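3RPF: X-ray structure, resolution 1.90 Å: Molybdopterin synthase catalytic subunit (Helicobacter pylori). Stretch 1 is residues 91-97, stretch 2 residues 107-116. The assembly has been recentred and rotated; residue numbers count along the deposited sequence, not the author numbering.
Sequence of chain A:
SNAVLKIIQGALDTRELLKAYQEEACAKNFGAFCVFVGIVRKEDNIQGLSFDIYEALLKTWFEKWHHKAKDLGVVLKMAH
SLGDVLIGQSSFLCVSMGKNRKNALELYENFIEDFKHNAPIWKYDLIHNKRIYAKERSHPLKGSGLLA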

# COMPACT_ATOMS: atom_id res chain seq x y z
N SER A 91 -2.23 9.34 12.52
CA SER A 91 -1.19 9.21 13.55
C SER A 91 0.07 8.57 12.99
O SER A 91 1.12 8.58 13.63
CB SER A 91 -1.71 8.36 14.69
OG SER A 91 -2.05 7.06 14.24
N PHE A 92 -0.03 8.02 11.78
CA PHE A 92 1.09 7.29 11.22
C PHE A 92 0.94 7.31 9.70
O PHE A 92 -0.17 7.24 9.19
CB PHE A 92 1.07 5.85 11.76
CG PHE A 92 1.97 4.88 10.99
CD1 PHE A 92 3.33 5.12 10.87
CD2 PHE A 92 1.44 3.71 10.45
CE1 PHE A 92 4.16 4.23 10.19
CE2 PHE A 92 2.26 2.81 9.77
CZ PHE A 92 3.63 3.07 9.64
N LEU A 93 2.06 7.45 9.01
CA LEU A 93 2.04 7.47 7.55
C LEU A 93 3.36 6.93 7.08
O LEU A 93 4.41 7.24 7.65
CB LEU A 93 1.85 8.91 7.03
CG LEU A 93 1.79 9.07 5.51
CD1 LEU A 93 0.79 10.14 5.11
CD2 LEU A 93 3.16 9.39 4.98
N CYS A 94 3.33 6.07 6.07
CA CYS A 94 4.58 5.67 5.46
C CYS A 94 4.45 5.50 3.98
O CYS A 94 3.35 5.31 3.43
CB CYS A 94 5.13 4.41 6.13
SG CYS A 94 4.13 2.95 5.89
N VAL A 95 5.60 5.61 3.31
CA VAL A 95 5.64 5.52 1.86
C VAL A 95 6.78 4.62 1.47
O VAL A 95 7.85 4.65 2.08
CB VAL A 95 5.84 6.91 1.22
CG1 VAL A 95 7.14 7.54 1.74
CG2 VAL A 95 5.85 6.81 -0.29
N SER A 96 6.54 3.80 0.45
CA SER A 96 7.56 2.96 -0.14
C SER A 96 7.41 3.25 -1.61
O SER A 96 6.32 3.02 -2.17
CB SER A 96 7.24 1.50 0.14
OG SER A 96 8.13 0.64 -0.57
N MSE A 97 8.47 3.76 -2.24
CA MSE A 97 8.35 4.13 -3.67
C MSE A 97 9.63 3.79 -4.40
O MSE A 97 10.70 3.74 -3.80
CB MSE A 97 8.04 5.62 -3.81
CG MSE A 97 9.00 6.52 -2.99
SE MSE A 97 8.57 8.43 -3.05
CE MSE A 97 9.32 9.01 -1.32
N LEU A 107 8.54 -4.48 0.19
CA LEU A 107 9.05 -3.77 1.38
C LEU A 107 7.90 -3.16 2.19
O LEU A 107 7.92 -3.16 3.41
CB LEU A 107 10.03 -2.70 0.97
CG LEU A 107 11.44 -3.22 0.72
CD1 LEU A 107 12.18 -2.30 -0.22
CD2 LEU A 107 12.17 -3.35 2.05
N TYR A 108 6.90 -2.65 1.48
CA TYR A 108 5.76 -1.99 2.11
C TYR A 108 5.05 -2.95 3.05
O TYR A 108 4.85 -2.64 4.22
CB TYR A 108 4.84 -1.53 1.00
CG TYR A 108 3.49 -0.94 1.36
CD1 TYR A 108 3.35 0.42 1.63
CD2 TYR A 108 2.34 -1.72 1.32
CE1 TYR A 108 2.09 0.97 1.91
CE2 TYR A 108 1.09 -1.18 1.58
CZ TYR A 108 0.96 0.15 1.86
OH TYR A 108 -0.32 0.64 2.10
N GLU A 109 4.69 -4.11 2.52
CA GLU A 109 4.09 -5.18 3.32
C GLU A 109 4.97 -5.56 4.49
O GLU A 109 4.52 -5.60 5.64
CB GLU A 109 3.88 -6.42 2.44
N ASN A 110 6.23 -5.88 4.20
CA ASN A 110 7.14 -6.36 5.23
C ASN A 110 7.40 -5.30 6.30
O ASN A 110 7.42 -5.60 7.50
CB ASN A 110 8.46 -6.82 4.61
CG ASN A 110 8.30 -8.09 3.78
OD1 ASN A 110 7.35 -8.85 3.96
ND2 ASN A 110 9.23 -8.31 2.85
N PHE A 111 7.59 -4.06 5.88
CA PHE A 111 7.82 -2.98 6.84
C PHE A 111 6.65 -2.79 7.79
O PHE A 111 6.83 -2.73 9.01
CB PHE A 111 8.08 -1.66 6.14
CG PHE A 111 8.15 -0.49 7.09
CD1 PHE A 111 9.24 -0.34 7.94
CD2 PHE A 111 7.15 0.46 7.13
CE1 PHE A 111 9.33 0.72 8.81
CE2 PHE A 111 7.23 1.53 8.01
CZ PHE A 111 8.33 1.65 8.85
N ILE A 112 5.44 -2.66 7.24
CA ILE A 112 4.28 -2.36 8.07
C ILE A 112 4.07 -3.42 9.14
O ILE A 112 3.75 -3.10 10.29
CB ILE A 112 2.99 -2.16 7.22
CG1 ILE A 112 3.19 -1.00 6.25
CG2 ILE A 112 1.79 -1.88 8.13
CD1 ILE A 112 2.04 -0.82 5.26
N GLU A 113 4.29 -4.68 8.78
CA GLU A 113 4.12 -5.79 9.72
C GLU A 113 5.20 -5.74 10.80
O GLU A 113 4.90 -5.90 11.99
CB GLU A 113 4.17 -7.13 8.98
CG GLU A 113 4.13 -8.38 9.87
CD GLU A 113 2.78 -8.62 10.54
OE1 GLU A 113 1.91 -7.72 10.48
OE2 GLU A 113 2.59 -9.70 11.14
N ASP A 114 6.44 -5.49 10.40
CA ASP A 114 7.52 -5.37 11.38
C ASP A 114 7.29 -4.19 12.30
O ASP A 114 7.50 -4.27 13.51
CB ASP A 114 8.87 -5.23 10.68
CG ASP A 114 10.04 -5.54 11.60
OD1 ASP A 114 10.10 -6.68 12.09
OD2 ASP A 114 10.89 -4.65 11.84
N PHE A 115 6.85 -3.08 11.72
CA PHE A 115 6.56 -1.87 12.48
C PHE A 115 5.55 -2.14 13.59
O PHE A 115 5.78 -1.81 14.76
CB PHE A 115 6.05 -0.77 11.55
CG PHE A 115 5.61 0.47 12.28
CD1 PHE A 115 6.50 1.49 12.52
CD2 PHE A 115 4.30 0.61 12.72
CE1 PHE A 115 6.11 2.63 13.21
CE2 PHE A 115 3.91 1.75 13.40
CZ PHE A 115 4.82 2.76 13.64
N LYS A 116 4.42 -2.73 13.24
CA LYS A 116 3.38 -3.00 14.22
C LYS A 116 3.93 -3.74 15.44
O LYS A 116 3.53 -3.46 16.56
CB LYS A 116 2.25 -3.81 13.60

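Strand 91-97 packs against helix 107-116 of the same chain, the two running roughly antiparallel at 152° with their axes 8.7 Å apart at closest approach. No hydrogen bond crosses between them; the 344 Å² they bury is a matter of side-chain packing. The alternation of the strand decides which residues take part: Phe 92, Cys 94 and Ser 96 direct their CA-to-CB bonds toward the helix, while the residues between them make no contact with it. Because the directions oppose, a walk up the strand is a walk down the helix, from Phe 115 back to Leu 107.

Ser 91 lies out of reach, its OG hydrogen-bonded elsewhere in the structure. Phe 92, chi1 t, gives up more area to the contact than any other residue. Its ring forms an offset stack with Phe 115, centroids 4.3 Å apart and planes only 5° from parallel, so that each ring lies over a face of the other; the nearest atoms are Phe 92 CE1 and Phe 115 CZ, at 3.8 Å. The edge of the Phe 92 ring is used as well: Phe 111 CE2 sits near its plane, 4.2 Å from Phe 92 CZ. One side chain thus touches two helix residues a turn apart, both also chi1 t.

Leu 93 is out of reach. Cys 94, chi1 p, comes next, its sulfur close to two neighbouring helix residues. Cys 94 SG lies 4.0 Å from Phe 111 CE2 and 4.1 Å from Ile 112 CG1. Cys 94 SG is at the edge of the Phe 111 ring, 81° off the ring normal and 5.2 Å from the ring centroid, an approach at the edge and not over the face. Phe 111 CE2 is therefore the nearest atom of that ring to both Phe 92 and Cys 94.

Val 95 points away. At Ser 96 the backbones draw nearest, the CA atoms of Ser 96 and Tyr 108 being 5.7 Å apart. The small side chain fits this narrow place: Ser 96 CB meets Tyr 108 CB at 4.0 Å, near the plane of the tyrosine ring at its edge, and Ser 96 OG stands 4.1 Å from Leu 107 CB. These are packing contacts; the hydroxyls of Ser 96 and Tyr 108 both find hydrogen-bond partners elsewhere in the structure. Selenomethionine Met 97 is again out of reach.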